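Local coordinates for protein rhamnosidase B (PDB 2OKX) that hydrolyses terminal alpha-L-rhamnose units from rhamnosides, as an alpha-L-rhamnosidase of glycoside hydrolase family 78, at residues 326-331 / 336-341; 221-226 / 385-390; 596-601 / 638-643; 579-584 / 633-638. All coordinates share one frame; numbering follows the deposited sequence.

How the interactions relate
The four contacts fall into two pairs in different domains, on opposite sides of the centre of the chain. Interactions 1 and 2 lie in the beta-rich domain D2, centres about 10 Å apart; 326-331/336-341 is nested in the long loop closed by 221-226/385-390, and strands 338-340 and 384-386 are neighbours in one sheet. Interactions 3 and 4 come later in the chain, in the alpha-barrel domain, centres about 7 Å apart. They share helix 627-644, which meets the consecutive helices 577-590 and 595-603. Between the pairs, centres lie about 40 to 53 Å apart, so the two pairs are independent local contacts, one within the beta-rich domain D2 and one within the probable catalytic barrel.

Interaction 1 (326-331 / 336-341); sequences LRSPAG and PLATIG
Ala338 presents its methyl group to the turn that begins at Ser328, and three side chains of that turn gather on it. Ser328 OG approaches Ala338 CB to 3.1 Å, the ring carbon Pro329 CD lies 3.5 Å from the same methyl, tighter than usual for two carbons, and Ala330 CB stands a little farther back. The hydroxyl is held by its own turn: with OG anti to the backbone N (chi1 171°), Ser328 reaches forward and accepts a hydrogen bond from Ala330 N at 3.0 Å, with an N-H...O angle of 154°. This is an ST turn, and it takes the chain off the sheet just after Arg327. In domain D2, strands 324-327 and 338-340 pair antiparallel with the same long strand, 240-252; Arg327 bonds to Ile249 and Ala338 to Ala247, so the second strand resumes along strand 240-252 where the first leaves it. In the link before strand 338-340, Pro336 packs against Leu326. Its CB touches Leu326 CB at 3.7 Å and lies 3.4 Å from Leu326 O, a contact made by the ring carbon against the backbone. No hydrogen bond links the two segments here: Pro336 O comes within 3.1 Å of Arg327 C but takes its bond from Thr248 OG1, which also reaches Arg327 O weakly. The side chains of Leu326 and Leu337 both pack on Tyr219 of strand 219-223, which belongs to a second sheet of the domain. The CB of Arg327 is directed away from 336-341, and its guanidinium NH2 forms a salt bridge with Glu298.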
# COMPACT_ATOMS: atom_id res chain seq x y z
N LEU A 326 33.15 -5.87 15.45
CA LEU A 326 31.94 -6.32 16.13
C LEU A 326 31.87 -7.83 16.11
O LEU A 326 32.27 -8.47 15.13
CB LEU A 326 30.69 -5.77 15.43
CG LEU A 326 30.02 -4.48 15.92
CD1 LEU A 326 31.02 -3.34 15.97
CD2 LEU A 326 28.85 -4.15 15.00
N ARG A 327 31.37 -8.42 17.19
CA ARG A 327 31.22 -9.86 17.23
C ARG A 327 30.09 -10.23 18.18
O ARG A 327 29.80 -9.51 19.13
CB ARG A 327 32.52 -10.55 17.65
CG ARG A 327 32.91 -10.43 19.11
CD ARG A 327 33.98 -11.47 19.45
NE ARG A 327 34.43 -11.39 20.83
CZ ARG A 327 35.12 -10.38 21.34
NH1 ARG A 327 35.45 -9.35 20.57
NH2 ARG A 327 35.48 -10.39 22.61
N SER A 328 29.45 -11.35 17.89
CA SER A 328 28.34 -11.84 18.68
C SER A 328 28.80 -12.44 20.00
O SER A 328 29.84 -13.10 20.06
CB SER A 328 27.57 -12.90 17.90
OG SER A 328 26.60 -13.54 18.72
N PRO A 329 28.04 -12.20 21.08
CA PRO A 329 28.42 -12.75 22.39
C PRO A 329 28.11 -14.24 22.39
O PRO A 329 28.49 -14.97 23.31
CB PRO A 329 27.53 -11.98 23.36
CG PRO A 329 27.20 -10.71 22.62
CD PRO A 329 26.97 -11.20 21.23
N ALA A 330 27.41 -14.69 21.36
CA ALA A 330 27.03 -16.10 21.23
C ALA A 330 27.94 -16.82 20.25
O ALA A 330 28.93 -16.26 19.78
CB ALA A 330 25.59 -16.21 20.78
N GLY A 331 27.60 -18.07 19.95
CA GLY A 331 28.40 -18.85 19.02
C GLY A 331 28.46 -18.22 17.65
O GLY A 331 27.43 -17.86 17.07
N PRO A 336 27.61 -10.57 13.45
CA PRO A 336 28.24 -9.99 14.64
C PRO A 336 27.30 -9.54 15.75
O PRO A 336 27.72 -8.85 16.68
CB PRO A 336 29.04 -8.83 14.06
CG PRO A 336 28.15 -8.35 12.96
CD PRO A 336 27.73 -9.66 12.30
N LEU A 337 26.03 -9.92 15.66
CA LEU A 337 25.06 -9.55 16.67
C LEU A 337 24.38 -10.80 17.20
O LEU A 337 24.37 -11.85 16.55
CB LEU A 337 23.97 -8.64 16.08
CG LEU A 337 24.37 -7.33 15.40
CD1 LEU A 337 23.14 -6.65 14.84
CD2 LEU A 337 25.07 -6.43 16.38
N ALA A 338 23.82 -10.69 18.40
CA ALA A 338 23.10 -11.78 19.03
C ALA A 338 21.89 -11.16 19.70
O ALA A 338 21.87 -9.96 19.95
CB ALA A 338 23.98 -12.47 20.06
N THR A 339 20.87 -11.96 19.97
CA THR A 339 19.70 -11.43 20.65
C THR A 339 19.56 -12.17 21.96
O THR A 339 19.94 -13.34 22.07
CB THR A 339 18.42 -11.59 19.80
OG1 THR A 339 18.22 -12.97 19.47
CG2 THR A 339 18.53 -10.77 18.53
N ILE A 340 19.04 -11.48 22.97
CA ILE A 340 18.84 -12.07 24.29
C ILE A 340 17.35 -12.15 24.57
O ILE A 340 16.67 -11.13 24.66
CB ILE A 340 19.52 -11.20 25.37
CG1 ILE A 340 20.96 -10.91 24.96
CG2 ILE A 340 19.49 -11.93 26.71
CD1 ILE A 340 21.71 -10.01 25.92
N GLY A 341 16.85 -13.37 24.69
CA GLY A 341 15.43 -13.60 24.93
C GLY A 341 15.07 -14.93 24.30
O GLY A 341 15.95 -15.77 24.13

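Interaction 2 (221-226 / 385-390); sequences AALDLR and KPFEPS
Phe387 pushes the far end of its ring against Leu223 and Leu225, bridging two sheets of the beta-rich domain D2: Leu223 ends strand 219-223 of one, and Phe387 follows strand 384-386 of the other. The closest approach is Leu223 CB to Phe387 CZ, 3.6 Å, an oblique touch. Leu225 CD2 instead comes to the ring edge, near the ring plane, 3.9 Å from Phe387 CE1, and the two side chains cross at about a right angle. Asp224 N also lies toward that rim, 4.4 Å from Phe387 CZ. Phe387 CG is anti to the backbone N (chi1 -150°), which extends the ring from its loop toward Leu223. Leu223, by contrast, holds CG almost eclipsed with its backbone N (chi1 -18°), an uncommon and probably strained torsion.

A second shell sets these groups in place. Thr339 and Val335 touch Phe387, Tyr392 packs on Leu223, and Tyr242 and Val246 of strand 240-252 receive Leu225. The strand passes into helix 225-229 through Asp224, the N-cap residue, whose OD1 forms a salt bridge with Arg20 while OD2 accepts a hydrogen bond from the backbone N of Asn227.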
# COMPACT_ATOMS: atom_id res chain seq x y z
N ALA A 221 23.17 -1.87 9.29
CA ALA A 221 22.52 -3.16 9.11
C ALA A 221 21.01 -3.11 9.26
O ALA A 221 20.48 -2.31 10.03
CB ALA A 221 23.12 -4.17 10.09
N ALA A 222 20.34 -3.98 8.52
CA ALA A 222 18.90 -4.10 8.57
C ALA A 222 18.61 -5.45 9.22
O ALA A 222 19.08 -6.49 8.75
CB ALA A 222 18.31 -4.04 7.16
N LEU A 223 17.85 -5.42 10.31
CA LEU A 223 17.52 -6.63 11.05
C LEU A 223 16.03 -6.92 11.09
O LEU A 223 15.23 -6.02 11.31
CB LEU A 223 18.01 -6.52 12.50
CG LEU A 223 19.06 -5.49 12.90
CD1 LEU A 223 19.31 -5.60 14.40
CD2 LEU A 223 20.35 -5.70 12.13
N ASP A 224 15.66 -8.18 10.87
CA ASP A 224 14.26 -8.56 10.94
C ASP A 224 14.08 -9.15 12.34
O ASP A 224 14.13 -10.37 12.54
CB ASP A 224 13.92 -9.60 9.87
CG ASP A 224 12.43 -9.86 9.77
OD1 ASP A 224 11.98 -10.34 8.71
OD2 ASP A 224 11.71 -9.58 10.75
N LEU A 225 13.91 -8.26 13.31
CA LEU A 225 13.75 -8.65 14.71
C LEU A 225 12.47 -9.45 14.95
O LEU A 225 12.43 -10.30 15.84
CB LEU A 225 13.77 -7.41 15.60
CG LEU A 225 15.10 -6.65 15.63
CD1 LEU A 225 14.96 -5.38 16.47
CD2 LEU A 225 16.19 -7.55 16.19
N ARG A 226 11.43 -9.18 14.17
CA ARG A 226 10.16 -9.89 14.31
C ARG A 226 10.35 -11.39 14.09
O ARG A 226 9.96 -12.20 14.94
CB ARG A 226 9.14 -9.34 13.31
CG ARG A 226 7.82 -10.11 13.24
CD ARG A 226 6.99 -9.62 12.05
NE ARG A 226 5.85 -10.48 11.73
CZ ARG A 226 4.68 -10.44 12.35
NH1 ARG A 226 3.71 -11.27 11.98
NH2 ARG A 226 4.46 -9.57 13.33
N LYS A 385 21.20 -15.85 22.10
CA LYS A 385 21.03 -16.63 20.87
C LYS A 385 21.71 -16.00 19.66
O LYS A 385 21.84 -14.78 19.57
CB LYS A 385 19.54 -16.79 20.56
CG LYS A 385 18.63 -16.99 21.76
CD LYS A 385 18.69 -18.40 22.30
CE LYS A 385 17.64 -18.59 23.39
NZ LYS A 385 16.27 -18.28 22.87
N PRO A 386 22.14 -16.82 18.70
CA PRO A 386 22.78 -16.27 17.50
C PRO A 386 21.69 -15.65 16.62
O PRO A 386 20.52 -16.03 16.73
CB PRO A 386 23.43 -17.49 16.86
CG PRO A 386 22.47 -18.58 17.20
CD PRO A 386 22.15 -18.30 18.66
N PHE A 387 22.07 -14.71 15.77
CA PHE A 387 21.12 -14.04 14.88
C PHE A 387 21.01 -14.83 13.58
O PHE A 387 22.01 -15.05 12.91
CB PHE A 387 21.61 -12.63 14.58
CG PHE A 387 20.50 -11.65 14.31
CD1 PHE A 387 20.17 -10.70 15.27
CD2 PHE A 387 19.78 -11.70 13.13
CE1 PHE A 387 19.12 -9.80 15.04
CE2 PHE A 387 18.73 -10.81 12.89
CZ PHE A 387 18.40 -9.86 13.85
N GLU A 388 19.80 -15.26 13.22
CA GLU A 388 19.62 -16.02 11.99
C GLU A 388 20.13 -15.20 10.80
O GLU A 388 19.62 -14.11 10.53
CB GLU A 388 18.15 -16.39 11.79
CG GLU A 388 17.93 -17.34 10.61
CD GLU A 388 16.48 -17.73 10.39
OE1 GLU A 388 16.21 -18.51 9.44
OE2 GLU A 388 15.61 -17.28 11.15
N PRO A 389 21.14 -15.71 10.09
CA PRO A 389 21.76 -15.05 8.93
C PRO A 389 20.81 -14.46 7.88
O PRO A 389 21.02 -13.34 7.43
CB PRO A 389 22.64 -16.15 8.35
CG PRO A 389 23.07 -16.89 9.57
CD PRO A 389 21.78 -17.01 10.35
N SER A 390 19.78 -15.20 7.50
CA SER A 390 18.84 -14.74 6.49
C SER A 390 18.01 -13.52 6.93
O SER A 390 17.36 -12.88 6.10
CB SER A 390 17.91 -15.88 6.06
OG SER A 390 17.12 -16.33 7.14

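Interaction 3 (596-601 / 638-643); sequences IVERCL and REYAAH
The phenol ring of Tyr640 carries the contact, with Glu598 CA over one face, 4.3 Å above the plane and displaced toward the rim. Other neighbours approach the ring obliquely. Val597 CG1 is 3.5 Å from Tyr640 CD1, the two side chains sliding past each other in opposite directions, and Leu601 CD1 touches the base of the side chain at Tyr640 CB, 3.6 Å away. Tyr640 CG stands anti to the backbone N (chi1 172°), which carries the ring toward helix 595-603 and its hydroxyl to Glu598. There Glu598 CB passes 3.4 Å from Tyr640 OH. Beyond CB the extended Glu598 chain brings its carboxylate alongside, turned 60° from the ring plane.

The two helices, neighbours in the alpha barrel, run roughly antiparallel, with a crossing angle of -145°. The 10.8 Å spacing of their segment axes is consistent with an aromatic side chain lying between them. Tyr588 of helix 577-590 also touches Tyr640, while Phe649 of helix 647-665 packs on Glu598 and Leu601.

Tyr640 OH lies 2.7 Å from Glu598 OE2, a weak hydrogen bond at most, since the phenol proton has another acceptor within reach. The second carboxylate oxygen, OE1, forms a salt bridge with Arg652. That salt bridge is then probably the main hold on the carboxylate, with the phenol contact adding to it, which would limit rotation of the group.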
# COMPACT_ATOMS: atom_id res chain seq x y z
N ILE A 596 -12.47 -3.84 -11.85
CA ILE A 596 -11.62 -3.79 -10.68
C ILE A 596 -12.47 -3.66 -9.41
O ILE A 596 -12.15 -4.22 -8.37
CB ILE A 596 -10.62 -2.60 -10.76
CG1 ILE A 596 -9.74 -2.56 -9.51
CG2 ILE A 596 -11.37 -1.29 -10.94
CD1 ILE A 596 -8.67 -1.48 -9.53
N VAL A 597 -13.57 -2.92 -9.51
CA VAL A 597 -14.44 -2.75 -8.35
C VAL A 597 -15.07 -4.08 -7.95
O VAL A 597 -15.02 -4.46 -6.78
CB VAL A 597 -15.56 -1.72 -8.63
CG1 VAL A 597 -16.44 -1.57 -7.41
CG2 VAL A 597 -14.95 -0.37 -9.02
N GLU A 598 -15.66 -4.79 -8.90
CA GLU A 598 -16.28 -6.07 -8.56
C GLU A 598 -15.24 -7.06 -8.03
O GLU A 598 -15.51 -7.79 -7.08
CB GLU A 598 -17.00 -6.69 -9.76
CG GLU A 598 -17.70 -7.99 -9.38
CD GLU A 598 -18.58 -8.56 -10.46
OE1 GLU A 598 -18.99 -9.73 -10.31
OE2 GLU A 598 -18.87 -7.86 -11.46
N ARG A 599 -14.06 -7.07 -8.64
CA ARG A 599 -13.00 -7.97 -8.19
C ARG A 599 -12.72 -7.73 -6.71
O ARG A 599 -12.60 -8.67 -5.94
CB ARG A 599 -11.71 -7.75 -9.00
CG ARG A 599 -10.48 -8.40 -8.37
CD ARG A 599 -9.23 -8.27 -9.24
NE ARG A 599 -8.02 -8.47 -8.44
CZ ARG A 599 -7.66 -9.62 -7.88
NH1 ARG A 599 -8.42 -10.71 -8.04
NH2 ARG A 599 -6.56 -9.68 -7.14
N CYS A 600 -12.62 -6.47 -6.32
CA CYS A 600 -12.34 -6.13 -4.93
C CYS A 600 -13.48 -6.52 -4.01
O CYS A 600 -13.25 -7.08 -2.93
CB CYS A 600 -12.05 -4.63 -4.80
SG CYS A 600 -10.48 -4.15 -5.56
N LEU A 601 -14.71 -6.23 -4.42
CA LEU A 601 -15.88 -6.57 -3.60
C LEU A 601 -15.98 -8.08 -3.40
O LEU A 601 -16.36 -8.54 -2.32
CB LEU A 601 -17.15 -6.04 -4.26
CG LEU A 601 -17.24 -4.53 -4.47
CD1 LEU A 601 -18.55 -4.19 -5.16
CD2 LEU A 601 -17.13 -3.80 -3.14
N ARG A 638 -23.61 -1.94 -2.66
CA ARG A 638 -24.85 -1.31 -3.09
C ARG A 638 -24.57 -0.31 -4.21
O ARG A 638 -25.24 -0.30 -5.24
CB ARG A 638 -25.52 -0.56 -1.93
CG ARG A 638 -26.71 0.26 -2.39
CD ARG A 638 -27.33 1.12 -1.31
NE ARG A 638 -28.45 1.88 -1.85
CZ ARG A 638 -29.28 2.62 -1.13
NH1 ARG A 638 -29.12 2.72 0.18
NH2 ARG A 638 -30.28 3.26 -1.72
N GLU A 639 -23.57 0.54 -3.99
CA GLU A 639 -23.21 1.55 -4.98
C GLU A 639 -22.77 0.94 -6.30
O GLU A 639 -23.07 1.48 -7.36
CB GLU A 639 -22.14 2.49 -4.40
CG GLU A 639 -22.71 3.41 -3.34
CD GLU A 639 -21.66 4.22 -2.61
OE1 GLU A 639 -22.03 5.23 -1.98
OE2 GLU A 639 -20.47 3.85 -2.64
N TYR A 640 -22.07 -0.19 -6.24
CA TYR A 640 -21.62 -0.86 -7.45
C TYR A 640 -22.82 -1.45 -8.19
O TYR A 640 -22.92 -1.35 -9.42
CB TYR A 640 -20.64 -1.98 -7.12
CG TYR A 640 -20.28 -2.83 -8.31
CD1 TYR A 640 -19.32 -2.41 -9.24
CD2 TYR A 640 -20.93 -4.04 -8.54
CE1 TYR A 640 -19.02 -3.18 -10.36
CE2 TYR A 640 -20.64 -4.82 -9.66
CZ TYR A 640 -19.69 -4.39 -10.57
OH TYR A 640 -19.40 -5.17 -11.66
N ALA A 641 -23.72 -2.08 -7.44
CA ALA A 641 -24.90 -2.69 -8.03
C ALA A 641 -25.78 -1.63 -8.70
O ALA A 641 -26.34 -1.86 -9.77
CB ALA A 641 -25.70 -3.42 -6.95
N ALA A 642 -25.89 -0.46 -8.06
CA ALA A 642 -26.70 0.62 -8.61
C ALA A 642 -26.02 1.28 -9.81
O ALA A 642 -26.69 1.68 -10.77
CB ALA A 642 -26.98 1.66 -7.53
N HIS A 643 -24.70 1.39 -9.75
CA HIS A 643 -23.92 2.01 -10.82
C HIS A 643 -24.04 1.22 -12.11
O HIS A 643 -24.32 1.78 -13.18
CB HIS A 643 -22.45 2.08 -10.41
CG HIS A 643 -21.56 2.67 -11.47
ND1 HIS A 643 -21.54 4.01 -11.77
CD2 HIS A 643 -20.66 2.08 -12.30
CE1 HIS A 643 -20.67 4.23 -12.74
NE2 HIS A 643 -20.12 3.08 -13.08

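Interaction 4 (579-584 / 633-638); sequences DSRNEA and WILACR
Helices 577-590 and 627-644 come very close where Arg581 meets Ala636, their CA atoms only 5.1 Å apart. The small side chain on the second helix permits this: Ala636 CB rests against the first helix, 4.2 Å from Arg581 CA. Arg581 then bends along the interface. CG is anti to the backbone N, but chi2 of -92° turns the rest of the chain so that one face of the guanidinium comes under Leu635. The methyl Leu635 CD1 lies over that face, 3.2 Å from Arg581 NE and 3.5 Å from Arg581 CZ, which is tight packing of a methyl on a flat cation.

Both helices belong to the alpha barrel, the six-hairpin glycosidase fold that makes up the presumed catalytic domain. Leu635 also packs on Lys704 and Asp708 of helix 696-715, a further helix of the barrel.

The ends of the guanidinium are engaged by polar groups. Arg581 NH1 makes salt bridges with Glu639, on the same helix as Leu635, and with Glu809 of helix 801-813, whose Phe805 and Phe806 also pack on the arginine. Arg581 NH2 donates to Asn582 OD1 at 3.1 Å, with an N-H...O angle of 148°. The acceptor sits 22° out of the guanidinium plane, so this bond within helix 577-590 is reached at a tilt.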
# COMPACT_ATOMS: atom_id res chain seq x y z
N ASP A 579 -11.04 2.17 2.37
CA ASP A 579 -10.56 3.13 1.38
C ASP A 579 -11.24 2.93 0.03
O ASP A 579 -11.61 3.90 -0.64
CB ASP A 579 -9.05 2.99 1.17
CG ASP A 579 -8.24 3.12 2.45
OD1 ASP A 579 -7.18 3.77 2.42
OD2 ASP A 579 -8.66 2.55 3.48
N SER A 580 -11.40 1.67 -0.36
CA SER A 580 -11.99 1.33 -1.66
C SER A 580 -13.38 1.88 -1.95
O SER A 580 -13.72 2.07 -3.11
CB SER A 580 -12.01 -0.19 -1.84
OG SER A 580 -13.04 -0.79 -1.08
N ARG A 581 -14.18 2.13 -0.92
CA ARG A 581 -15.52 2.67 -1.16
C ARG A 581 -15.41 4.04 -1.83
O ARG A 581 -16.04 4.29 -2.86
CB ARG A 581 -16.31 2.78 0.14
CG ARG A 581 -17.74 3.31 -0.04
CD ARG A 581 -17.82 4.82 0.12
NE ARG A 581 -19.15 5.34 -0.20
CZ ARG A 581 -19.56 6.57 0.07
NH1 ARG A 581 -20.79 6.96 -0.26
NH2 ARG A 581 -18.76 7.43 0.69
N ASN A 582 -14.59 4.92 -1.26
CA ASN A 582 -14.41 6.25 -1.82
C ASN A 582 -13.66 6.17 -3.14
O ASN A 582 -14.00 6.85 -4.10
CB ASN A 582 -13.65 7.15 -0.85
CG ASN A 582 -14.47 7.55 0.36
OD1 ASN A 582 -15.64 7.17 0.49
ND2 ASN A 582 -13.87 8.31 1.26
N GLU A 583 -12.63 5.33 -3.18
CA GLU A 583 -11.83 5.19 -4.39
C GLU A 583 -12.68 4.72 -5.57
O GLU A 583 -12.46 5.15 -6.69
CB GLU A 583 -10.67 4.21 -4.14
CG GLU A 583 -9.71 4.68 -3.05
CD GLU A 583 -8.64 3.64 -2.74
OE1 GLU A 583 -9.00 2.49 -2.42
OE2 GLU A 583 -7.44 3.99 -2.80
N ALA A 584 -13.65 3.85 -5.31
CA ALA A 584 -14.51 3.36 -6.39
C ALA A 584 -15.34 4.50 -6.98
O ALA A 584 -15.45 4.63 -8.19
CB ALA A 584 -15.44 2.24 -5.87
N TRP A 633 -17.95 -1.63 2.94
CA TRP A 633 -17.92 -2.65 1.90
C TRP A 633 -19.36 -2.89 1.44
O TRP A 633 -19.63 -3.03 0.25
CB TRP A 633 -17.35 -3.96 2.46
CG TRP A 633 -17.53 -5.14 1.53
CD1 TRP A 633 -16.89 -5.36 0.34
CD2 TRP A 633 -18.43 -6.24 1.70
NE1 TRP A 633 -17.34 -6.53 -0.23
CE2 TRP A 633 -18.29 -7.09 0.58
CE3 TRP A 633 -19.35 -6.59 2.70
CZ2 TRP A 633 -19.03 -8.27 0.43
CZ3 TRP A 633 -20.09 -7.77 2.55
CH2 TRP A 633 -19.93 -8.59 1.42
N ILE A 634 -20.29 -2.95 2.40
CA ILE A 634 -21.69 -3.16 2.06
C ILE A 634 -22.16 -1.97 1.22
O ILE A 634 -22.84 -2.14 0.22
CB ILE A 634 -22.56 -3.30 3.33
CG1 ILE A 634 -22.20 -4.61 4.05
CG2 ILE A 634 -24.04 -3.28 2.96
CD1 ILE A 634 -22.90 -4.80 5.38
N LEU A 635 -21.77 -0.77 1.65
CA LEU A 635 -22.13 0.44 0.93
C LEU A 635 -21.59 0.35 -0.50
O LEU A 635 -22.32 0.58 -1.46
CB LEU A 635 -21.51 1.66 1.61
CG LEU A 635 -22.25 3.01 1.53
CD1 LEU A 635 -21.26 4.12 1.84
CD2 LEU A 635 -22.87 3.22 0.17
N ALA A 636 -20.32 -0.01 -0.63
CA ALA A 636 -19.69 -0.13 -1.94
C ALA A 636 -20.42 -1.14 -2.82
O ALA A 636 -20.55 -0.94 -4.04
CB ALA A 636 -18.22 -0.51 -1.80
N CYS A 637 -20.88 -2.24 -2.22
CA CYS A 637 -21.61 -3.26 -2.97
C CYS A 637 -22.90 -2.66 -3.51
O CYS A 637 -23.24 -2.86 -4.68
CB CYS A 637 -21.94 -4.46 -2.07
SG CYS A 637 -20.54 -5.54 -1.70
N ARG A 638 -23.61 -1.94 -2.66
CA ARG A 638 -24.85 -1.31 -3.09
C ARG A 638 -24.57 -0.31 -4.21
O ARG A 638 -25.24 -0.30 -5.24
CB ARG A 638 -25.52 -0.56 -1.93
CG ARG A 638 -26.71 0.26 -2.39
CD ARG A 638 -27.33 1.12 -1.31
NE ARG A 638 -28.45 1.88 -1.85
CZ ARG A 638 -29.28 2.62 -1.13
NH1 ARG A 638 -29.12 2.72 0.18
NH2 ARG A 638 -30.28 3.26 -1.72